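Local coordinates for protein folylpolyglutamate synthase (FolC) (Helicobacter pylori, PDB 6K8C) that probably adds glutamate to dihydropteroate and successively to tetrahydrofolates at the expense of ATP, giving dihydrofolate and folylpolyglutamates, at residues S179-Q182 against T183-A187; K207-E211 against K212-L216; A320-V323 against L324-K328; K351-L354 against E355-L359. One frame throughout, in Å; residues are numbered along the deposited sequence.

Contact 1 (S179-Q182 against T183-A187); sequences SIAQ and TKLKA
Gln182 bends at chi2 (-52°), and Lys186 reaches back one turn to meet it. The bend presents OE1 to the lysine. Lys186 runs extended to CE and then turns at chi4 (115°). NZ therefore meets Gln182 OE1 at 3.1 Å. The donor lies in the plane of the amide, on a lone pair of OE1. The same ammonium also rests 3.3 Å from Gln182 CB. The other end of the amide is occupied too, since NE2 bonds to Glu178 OE2. The two bonds probably fix the rotation of the amide.

Below this pair the backbone carries the usual i to i+4 bonds. Leu185 N to Ala181 O is the shortest, at 2.9 Å. Lys186 N reaches Gln182 O at 3.0 Å, so the backbone and side chain of one residue pair engage twice. Thr183 OG1 turns back to Ile180 O at 3.2 Å, tilted from the carbonyl plane. That carbonyl also takes a weak bond from Lys184 N.

On the inner face Leu185 CD1 packs on Ala181 CB at 3.9 Å. Leu185 also touches Ala205 and Ile208 of helix 199-211. Lys184 lies alongside Ile180, CE on CG2 at 3.9 Å. This is i to i+4 packing in the last turns of an amphipathic helix, within the P-loop NTPase-like middle domain of a Mur ligase relative.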
loop_
_atom_site.group_PDB
_atom_site.type_symbol
_atom_site.label_atom_id
_atom_site.label_comp_id
_atom_site.label_asym_id
_atom_site.label_seq_id
_atom_site.Cartn_x
_atom_site.Cartn_y
_atom_site.Cartn_z
ATOM N N SER A 179 -13.423 5.707 16.510
ATOM C CA SER A 179 -13.476 6.845 15.600
ATOM C C SER A 179 -12.791 6.528 14.276
ATOM O O SER A 179 -13.253 6.965 13.215
ATOM C CB SER A 179 -12.838 8.070 16.256
ATOM O OG SER A 179 -12.679 9.125 15.323
ATOM N N ILE A 180 -11.684 5.783 14.316
ATOM C CA ILE A 180 -11.022 5.378 13.078
ATOM C C ILE A 180 -11.946 4.492 12.258
ATOM O O ILE A 180 -12.151 4.713 11.057
ATOM C CB ILE A 180 -9.693 4.665 13.382
ATOM C CG1 ILE A 180 -8.802 5.531 14.275
ATOM C CG2 ILE A 180 -8.981 4.295 12.083
ATOM C CD1 ILE A 180 -8.397 6.836 13.651
ATOM N N ALA A 181 -12.529 3.480 12.906
ATOM C CA ALA A 181 -13.415 2.555 12.212
ATOM C C ALA A 181 -14.600 3.284 11.593
ATOM O O ALA A 181 -15.033 2.946 10.485
ATOM C CB ALA A 181 -13.897 1.475 13.179
ATOM N N GLN A 182 -15.121 4.299 12.286
ATOM C CA GLN A 182 -16.311 4.997 11.810
ATOM C C GLN A 182 -16.063 5.669 10.466
ATOM O O GLN A 182 -16.849 5.509 9.526
ATOM C CB GLN A 182 -16.762 6.026 12.846
ATOM C CG GLN A 182 -17.631 5.447 13.937
ATOM C CD GLN A 182 -18.797 4.659 13.384
ATOM O OE1 GLN A 182 -19.486 5.105 12.466
ATOM N NE2 GLN A 182 -19.020 3.474 13.935
ATOM N N THR A 183 -14.967 6.424 10.355
ATOM C CA THR A 183 -14.709 7.170 9.126
ATOM C C THR A 183 -14.472 6.235 7.945
ATOM O O THR A 183 -14.914 6.515 6.825
ATOM C CB THR A 183 -13.515 8.106 9.317
ATOM O OG1 THR A 183 -12.297 7.348 9.306
ATOM C CG2 THR A 183 -13.630 8.845 10.640
ATOM N N LYS A 184 -13.779 5.117 8.177
ATOM C CA LYS A 184 -13.519 4.170 7.098
ATOM C C LYS A 184 -14.790 3.440 6.680
ATOM O O LYS A 184 -15.061 3.287 5.484
ATOM C CB LYS A 184 -12.442 3.170 7.529
ATOM C CG LYS A 184 -11.087 3.796 7.822
ATOM C CD LYS A 184 -9.998 2.738 7.927
ATOM C CE LYS A 184 -8.643 3.355 8.263
ATOM N NZ LYS A 184 -8.098 4.152 7.136
ATOM N N LEU A 185 -15.587 2.994 7.648
ATOM C CA LEU A 185 -16.719 2.130 7.354
ATOM C C LEU A 185 -17.949 2.886 6.872
ATOM O O LEU A 185 -18.810 2.283 6.224
ATOM C CB LEU A 185 -17.082 1.306 8.593
ATOM C CG LEU A 185 -16.032 0.275 9.007
ATOM C CD1 LEU A 185 -16.227 -0.134 10.463
ATOM C CD2 LEU A 185 -16.087 -0.934 8.089
ATOM N N LYS A 186 -18.053 4.186 7.166
ATOM C CA LYS A 186 -19.276 4.916 6.840
ATOM C C LYS A 186 -19.525 4.971 5.339
ATOM O O LYS A 186 -20.682 5.029 4.906
ATOM C CB LYS A 186 -19.218 6.331 7.418
ATOM C CG LYS A 186 -19.878 6.455 8.779
ATOM C CD LYS A 186 -19.658 7.830 9.389
ATOM C CE LYS A 186 -20.242 7.895 10.791
ATOM N NZ LYS A 186 -19.189 8.092 11.825
ATOM N N ALA A 187 -18.467 4.948 4.533
ATOM C CA ALA A 187 -18.594 5.011 3.086
ATOM C C ALA A 187 -18.745 3.637 2.441
ATOM O O ALA A 187 -18.568 3.514 1.222
ATOM C CB ALA A 187 -17.394 5.746 2.488
#

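Contact 2 (K207-E211 against K212-L216); sequences KIAKE and KHAKL
Lys212 N bonds to Ile208 O at 2.9 Å and closes a last regular helical turn. The hydrogen bonds across this contact are all backbone ones. Ala214 N reaches back to Ala209 O at 2.8 Å, and His213 N to Lys210 O at 3.2 Å. His213 N stands above the plane of the Lys210 carbonyl, not on a lone pair. His213 has a positive phi (59°), which turns the chain back over the helix end. This is a Schellman motif.

The apolar contacts centre on Ala209 CB. It faces Ala214 CB at 4.3 Å and Leu216 CB at 4.1 Å. Ile208 and Lys212 run side by side, with Lys212 CD on Ile208 CG2 at 3.6 Å. Met188 touches Ile208, Ala209 and Lys212. Leu216 continues inward onto Ser192 and Ile194 of the neighbouring strand.

The charged groups approach without pairing. A bend at chi2 (-103°) turns the Glu211 carboxylate toward Lys212. OE2 comes to 3.6 Å from the aliphatic Lys212 CG, while Lys212 NZ is 5.6 Å from OE2. Over one face of the His213 ring lies Glu211 O, offset toward the rim.

Helix 199-211 thus passes into strand 215-218 of a beta-alpha-beta unit through backbone bonds and apolar contacts of Ala209, Ala214 and Leu216. Glu211 and Lys212 probably add no more than a weak, long-range attraction, since their charged atoms are not in contact.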
loop_
_atom_site.group_PDB
_atom_site.type_symbol
_atom_site.label_atom_id
_atom_site.label_comp_id
_atom_site.label_asym_id
_atom_site.label_seq_id
_atom_site.Cartn_x
_atom_site.Cartn_y
_atom_site.Cartn_z
ATOM N N LYS A 207 -23.157 -2.810 12.394
ATOM C CA LYS A 207 -24.189 -1.821 12.675
ATOM C C LYS A 207 -24.433 -0.925 11.467
ATOM O O LYS A 207 -25.585 -0.629 11.127
ATOM C CB LYS A 207 -23.778 -1.006 13.901
ATOM C CG LYS A 207 -24.578 0.255 14.170
ATOM C CD LYS A 207 -24.013 0.947 15.408
ATOM C CE LYS A 207 -24.959 1.993 15.971
ATOM N NZ LYS A 207 -24.399 2.582 17.222
ATOM N N ILE A 208 -23.363 -0.500 10.794
ATOM C CA ILE A 208 -23.518 0.359 9.628
ATOM C C ILE A 208 -24.157 -0.410 8.477
ATOM O O ILE A 208 -25.046 0.108 7.791
ATOM C CB ILE A 208 -22.162 0.969 9.231
ATOM C CG1 ILE A 208 -21.787 2.100 10.194
ATOM C CG2 ILE A 208 -22.193 1.483 7.796
ATOM C CD1 ILE A 208 -20.301 2.347 10.301
ATOM N N ALA A 209 -23.734 -1.659 8.259
ATOM C CA ALA A 209 -24.297 -2.446 7.162
ATOM C C ALA A 209 -25.795 -2.651 7.340
ATOM O O ALA A 209 -26.562 -2.570 6.371
ATOM C CB ALA A 209 -23.584 -3.795 7.054
ATOM N N LYS A 210 -26.230 -2.928 8.570
ATOM C CA LYS A 210 -27.656 -3.063 8.838
ATOM C C LYS A 210 -28.383 -1.749 8.585
ATOM O O LYS A 210 -29.464 -1.732 7.982
ATOM C CB LYS A 210 -27.865 -3.533 10.278
ATOM C CG LYS A 210 -29.310 -3.796 10.663
ATOM C CD LYS A 210 -29.391 -4.248 12.114
ATOM C CE LYS A 210 -30.815 -4.583 12.527
ATOM N NZ LYS A 210 -30.842 -5.256 13.857
ATOM N N GLU A 211 -27.792 -0.634 9.021
ATOM C CA GLU A 211 -28.404 0.673 8.804
ATOM C C GLU A 211 -28.550 0.985 7.318
ATOM O O GLU A 211 -29.542 1.592 6.899
ATOM C CB GLU A 211 -27.577 1.754 9.502
ATOM C CG GLU A 211 -28.084 3.173 9.286
ATOM C CD GLU A 211 -27.247 3.945 8.282
ATOM O OE1 GLU A 211 -26.052 4.192 8.560
ATOM O OE2 GLU A 211 -27.784 4.302 7.213
ATOM N N LYS A 212 -27.577 0.576 6.505
ATOM C CA LYS A 212 -27.585 0.869 5.078
ATOM C C LYS A 212 -28.194 -0.245 4.235
ATOM O O LYS A 212 -28.187 -0.136 3.004
ATOM C CB LYS A 212 -26.157 1.156 4.594
ATOM C CG LYS A 212 -25.498 2.336 5.291
ATOM C CD LYS A 212 -24.056 2.519 4.838
ATOM C CE LYS A 212 -23.819 3.908 4.268
ATOM N NZ LYS A 212 -24.318 4.031 2.867
ATOM N N HIS A 213 -28.719 -1.301 4.863
ATOM C CA HIS A 213 -29.280 -2.460 4.159
ATOM C C HIS A 213 -28.250 -3.124 3.253
ATOM O O HIS A 213 -28.595 -3.679 2.209
ATOM C CB HIS A 213 -30.523 -2.080 3.344
ATOM C CG HIS A 213 -31.542 -1.298 4.113
ATOM N ND1 HIS A 213 -32.202 -1.808 5.210
ATOM C CD2 HIS A 213 -32.022 -0.044 3.936
ATOM C CE1 HIS A 213 -33.039 -0.901 5.679
ATOM N NE2 HIS A 213 -32.950 0.179 4.923
ATOM N N ALA A 214 -26.981 -3.075 3.642
ATOM C CA ALA A 214 -25.883 -3.550 2.815
ATOM C C ALA A 214 -25.543 -4.994 3.152
ATOM O O ALA A 214 -25.875 -5.502 4.226
ATOM C CB ALA A 214 -24.646 -2.672 3.002
ATOM N N LYS A 215 -24.865 -5.656 2.218
ATOM C CA LYS A 215 -24.419 -7.029 2.422
ATOM C C LYS A 215 -22.948 -7.008 2.829
ATOM O O LYS A 215 -22.100 -6.490 2.096
ATOM C CB LYS A 215 -24.636 -7.880 1.170
ATOM C CG LYS A 215 -24.143 -9.328 1.318
ATOM C CD LYS A 215 -23.898 -9.974 -0.036
ATOM C CE LYS A 215 -24.017 -11.490 0.001
ATOM N NZ LYS A 215 -23.885 -12.036 -1.381
ATOM N N LEU A 216 -22.660 -7.551 4.006
ATOM C CA LEU A 216 -21.318 -7.601 4.566
ATOM C C LEU A 216 -20.874 -9.056 4.591
ATOM O O LEU A 216 -21.491 -9.881 5.270
ATOM C CB LEU A 216 -21.306 -6.995 5.969
ATOM C CG LEU A 216 -19.974 -6.760 6.672
ATOM C CD1 LEU A 216 -19.089 -5.827 5.847
ATOM C CD2 LEU A 216 -20.229 -6.197 8.070
#

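Contact 3 (A320-V323 against L324-K328); sequences AFLV and LEILK
Glu325 N donates to Phe321 O at 2.8 Å, the shortest bond between the two halves of this helix. Ile326 N to Leu322 O follows at 2.9 Å, and Leu324 N to Ala320 O and Leu327 N to Val323 O complete the i to i+4 ladder. Before them, Leu322 N is bonded to Asp319 OD1 at the start of the helix.

The side chain of Glu325 reaches back over this ladder. It is extended beyond CG, and its carboxylate spreads between two neighbours. OE2 comes to 3.9 Å from Phe321 CZ, with the ring and carboxylate planes 58° apart. OE1 meets Leu322 CD1 at 3.7 Å. The chi1 of Phe321 (172°) swings its ring away from the backbone N and leans it toward Glu325. These are contacts of carbon with oxygen, not bonds.

Farther round, Ile326 CD1 lies against Leu322 CG at 3.9 Å, the two chains crossing at an angle. Both rest on Pro290 of helix 290-303. Val323 and Leu327 run side by side and touch through CG1 and CD1 at 4.0 Å. Leu324 packs toward the sheet, on Leu310 and Tyr312 of strand 308-312, and also meets Leu354 of helix 347-357.

Helix 320-327 is the crossover helix between strands 308-312 and 331-336, a beta-alpha-beta unit of the Mur ligase glutamate ligase domain.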
loop_
_atom_site.group_PDB
_atom_site.type_symbol
_atom_site.label_atom_id
_atom_site.label_comp_id
_atom_site.label_asym_id
_atom_site.label_seq_id
_atom_site.Cartn_x
_atom_site.Cartn_y
_atom_site.Cartn_z
ATOM N N ALA A 320 8.270 -0.746 18.321
ATOM C CA ALA A 320 9.666 -0.776 17.900
ATOM C C ALA A 320 10.454 -1.834 18.660
ATOM O O ALA A 320 11.303 -2.521 18.080
ATOM C CB ALA A 320 10.301 0.599 18.092
ATOM N N PHE A 321 10.180 -1.984 19.959
ATOM C CA PHE A 321 10.932 -2.927 20.780
ATOM C C PHE A 321 10.844 -4.341 20.216
ATOM O O PHE A 321 11.866 -5.006 20.009
ATOM C CB PHE A 321 10.421 -2.886 22.226
ATOM C CG PHE A 321 11.004 -3.952 23.100
ATOM C CD1 PHE A 321 12.226 -3.761 23.723
ATOM C CD2 PHE A 321 10.332 -5.151 23.301
ATOM C CE1 PHE A 321 12.770 -4.738 24.529
ATOM C CE2 PHE A 321 10.875 -6.136 24.103
ATOM C CZ PHE A 321 12.094 -5.931 24.717
ATOM N N LEU A 322 9.624 -4.818 19.965
ATOM C CA LEU A 322 9.449 -6.189 19.499
ATOM C C LEU A 322 10.087 -6.395 18.130
ATOM O O LEU A 322 10.733 -7.422 17.885
ATOM C CB LEU A 322 7.962 -6.535 19.459
ATOM C CG LEU A 322 7.603 -7.961 19.039
ATOM C CD1 LEU A 322 8.425 -8.964 19.830
ATOM C CD2 LEU A 322 6.110 -8.208 19.215
ATOM N N VAL A 323 9.924 -5.426 17.230
ATOM C CA VAL A 323 10.478 -5.557 15.885
ATOM C C VAL A 323 11.997 -5.660 15.944
ATOM O O VAL A 323 12.605 -6.528 15.305
ATOM C CB VAL A 323 10.013 -4.380 15.010
ATOM C CG1 VAL A 323 10.970 -4.153 13.855
ATOM C CG2 VAL A 323 8.593 -4.635 14.517
ATOM N N LEU A 324 12.633 -4.794 16.738
ATOM C CA LEU A 324 14.085 -4.842 16.870
ATOM C C LEU A 324 14.540 -6.102 17.596
ATOM O O LEU A 324 15.614 -6.642 17.298
ATOM C CB LEU A 324 14.583 -3.590 17.593
ATOM C CG LEU A 324 14.337 -2.289 16.820
ATOM C CD1 LEU A 324 14.473 -1.077 17.726
ATOM C CD2 LEU A 324 15.292 -2.193 15.640
ATOM N N GLU A 325 13.752 -6.579 18.565
ATOM C CA GLU A 325 14.090 -7.834 19.229
ATOM C C GLU A 325 14.053 -9.000 18.249
ATOM O O GLU A 325 14.907 -9.894 18.299
ATOM C CB GLU A 325 13.138 -8.083 20.399
ATOM C CG GLU A 325 13.506 -9.295 21.233
ATOM C CD GLU A 325 12.467 -9.611 22.293
ATOM O OE1 GLU A 325 11.300 -9.883 21.932
ATOM O OE2 GLU A 325 12.820 -9.584 23.490
ATOM N N ILE A 326 13.075 -9.002 17.344
ATOM C CA ILE A 326 12.990 -10.056 16.335
ATOM C C ILE A 326 14.189 -10.000 15.393
ATOM O O ILE A 326 14.756 -11.036 15.019
ATOM C CB ILE A 326 11.654 -9.945 15.574
ATOM C CG1 ILE A 326 10.500 -10.431 16.462
ATOM C CG2 ILE A 326 11.704 -10.718 14.257
ATOM C CD1 ILE A 326 9.149 -9.869 16.062
ATOM N N LEU A 327 14.608 -8.791 15.009
ATOM C CA LEU A 327 15.694 -8.659 14.045
ATOM C C LEU A 327 17.065 -8.833 14.681
ATOM O O LEU A 327 18.011 -9.217 13.984
ATOM C CB LEU A 327 15.621 -7.298 13.345
ATOM C CG LEU A 327 14.448 -7.142 12.375
ATOM C CD1 LEU A 327 14.216 -5.678 12.019
ATOM C CD2 LEU A 327 14.711 -7.971 11.130
ATOM N N LYS A 328 17.192 -8.569 15.982
ATOM C CA LYS A 328 18.502 -8.586 16.634
ATOM C C LYS A 328 19.369 -9.801 16.308
ATOM O O LYS A 328 20.582 -9.616 16.110
ATOM C CB LYS A 328 18.330 -8.473 18.157
ATOM C CG LYS A 328 19.663 -8.447 18.891
ATOM C CD LYS A 328 19.499 -8.356 20.396
ATOM C CE LYS A 328 20.857 -8.460 21.074
ATOM N NZ LYS A 328 20.712 -8.519 22.552
#

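Contact 4 (K351-L354 against E355-L359); sequences KGIL and ETLGL
The carboxylate of Glu355 lies with one face over the carbonyl oxygen of Lys351. Glu355 CD is 3.4 Å from Lys351 O, closer than either carboxylate oxygen. OE2 is also hydrogen-bonded to Tyr361 OH of the next strand, which probably fixes the turn of the group. A chi1 of -83° and an extended chain beyond CG send the group back along the helix to this carbonyl.

Helix 347-357 ends here in a Schellman motif at Gly358, whose phi is positive (77°). Leu359 N bonds back to Leu354 O at 3.0 Å, and Gly358 N to Glu355 O.

The turn brings Leu359 back onto Leu354. Leu359 CD1 meets Leu354 CD2 at 3.8 Å, and both side chains rest on Val334 of strand 331-336. On another side Ile353 and Leu357 run alongside each other, CG2 to CD1 at 3.9 Å.

Polar atoms are bridged by solvent on the outer face. One water donates to Gly352 O at 2.7 Å and is hydrogen-bonded at the same distance to Thr356 OG1.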
loop_
_atom_site.group_PDB
_atom_site.type_symbol
_atom_site.label_atom_id
_atom_site.label_comp_id
_atom_site.label_asym_id
_atom_site.label_seq_id
_atom_site.Cartn_x
_atom_site.Cartn_y
_atom_site.Cartn_z
ATOM N N LYS A 351 16.851 5.341 21.290
ATOM C CA LYS A 351 18.154 4.963 21.826
ATOM C C LYS A 351 18.015 4.098 23.071
ATOM O O LYS A 351 18.837 3.202 23.300
ATOM C CB LYS A 351 18.979 6.210 22.145
ATOM C CG LYS A 351 19.652 6.864 20.944
ATOM C CD LYS A 351 20.547 8.015 21.396
ATOM C CE LYS A 351 21.376 8.578 20.249
ATOM N NZ LYS A 351 22.099 9.824 20.638
ATOM N N GLY A 352 16.989 4.351 23.887
ATOM C CA GLY A 352 16.800 3.558 25.090
ATOM C C GLY A 352 16.322 2.152 24.801
ATOM O O GLY A 352 16.681 1.211 25.517
ATOM N N ILE A 353 15.501 1.988 23.761
ATOM C CA ILE A 353 15.086 0.650 23.351
ATOM C C ILE A 353 16.286 -0.146 22.868
ATOM O O ILE A 353 16.468 -1.316 23.232
ATOM C CB ILE A 353 13.993 0.743 22.271
ATOM C CG1 ILE A 353 12.729 1.379 22.851
ATOM C CG2 ILE A 353 13.698 -0.637 21.681
ATOM C CD1 ILE A 353 11.728 1.817 21.806
ATOM N N LEU A 354 17.133 0.482 22.049
ATOM C CA LEU A 354 18.314 -0.202 21.537
ATOM C C LEU A 354 19.268 -0.561 22.664
ATOM O O LEU A 354 19.923 -1.608 22.624
ATOM C CB LEU A 354 19.003 0.673 20.487
ATOM C CG LEU A 354 18.133 0.921 19.252
ATOM C CD1 LEU A 354 18.573 2.164 18.501
ATOM C CD2 LEU A 354 18.160 -0.299 18.337
ATOM N N GLU A 355 19.355 0.294 23.686
ATOM C CA GLU A 355 20.212 -0.018 24.825
ATOM C C GLU A 355 19.632 -1.162 25.652
ATOM O O GLU A 355 20.369 -2.055 26.082
ATOM C CB GLU A 355 20.426 1.232 25.678
ATOM C CG GLU A 355 21.539 2.134 25.151
ATOM C CD GLU A 355 21.390 3.582 25.586
ATOM O OE1 GLU A 355 20.771 3.831 26.642
ATOM O OE2 GLU A 355 21.894 4.475 24.868
ATOM N N THR A 356 18.315 -1.164 25.870
ATOM C CA THR A 356 17.681 -2.300 26.535
ATOM C C THR A 356 17.968 -3.598 25.790
ATOM O O THR A 356 18.206 -4.642 26.409
ATOM C CB THR A 356 16.170 -2.078 26.644
ATOM O OG1 THR A 356 15.902 -0.947 27.481
ATOM C CG2 THR A 356 15.482 -3.312 27.221
ATOM N N LEU A 357 17.972 -3.548 24.459
ATOM C CA LEU A 357 18.158 -4.750 23.660
ATOM C C LEU A 357 19.620 -5.149 23.501
ATOM O O LEU A 357 19.893 -6.267 23.056
ATOM C CB LEU A 357 17.511 -4.550 22.288
ATOM C CG LEU A 357 15.987 -4.654 22.348
ATOM C CD1 LEU A 357 15.350 -4.137 21.075
ATOM C CD2 LEU A 357 15.554 -6.097 22.630
ATOM N N GLY A 358 20.561 -4.283 23.861
ATOM C CA GLY A 358 21.962 -4.597 23.656
ATOM C C GLY A 358 22.442 -4.450 22.228
ATOM O O GLY A 358 23.370 -5.153 21.817
ATOM N N LEU A 359 21.836 -3.554 21.456
ATOM C CA LEU A 359 22.218 -3.326 20.068
ATOM C C LEU A 359 23.089 -2.078 19.987
ATOM O O LEU A 359 22.660 -0.995 20.400
ATOM C CB LEU A 359 20.984 -3.163 19.182
ATOM C CG LEU A 359 20.214 -4.418 18.766
ATOM C CD1 LEU A 359 18.816 -4.047 18.272
ATOM C CD2 LEU A 359 20.980 -5.189 17.698
HETATM O O HOH W 1 17.071 1.383 28.193
#

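In the fold
From the N terminus the four contacts come in series, and none nests in or crosses another. Each closes helical turns within one short run of chain. Contact 1 lies in the last turns of helix 177-185, and contact 2 ends helix 199-211 before strand 215-218. They touch: Ile208 of contact 2 packs on Gln182 and Leu185 of contact 1, so two neighbouring helices of the middle domain meet there. Contacts 3 and 4 belong to successive crossovers of the second sheet. Leu324 and Phe321 of contact 3 lie against Leu357 of contact 4. The two pairs stay apart, with nearest atoms about 19 Å between contacts 1 and 3.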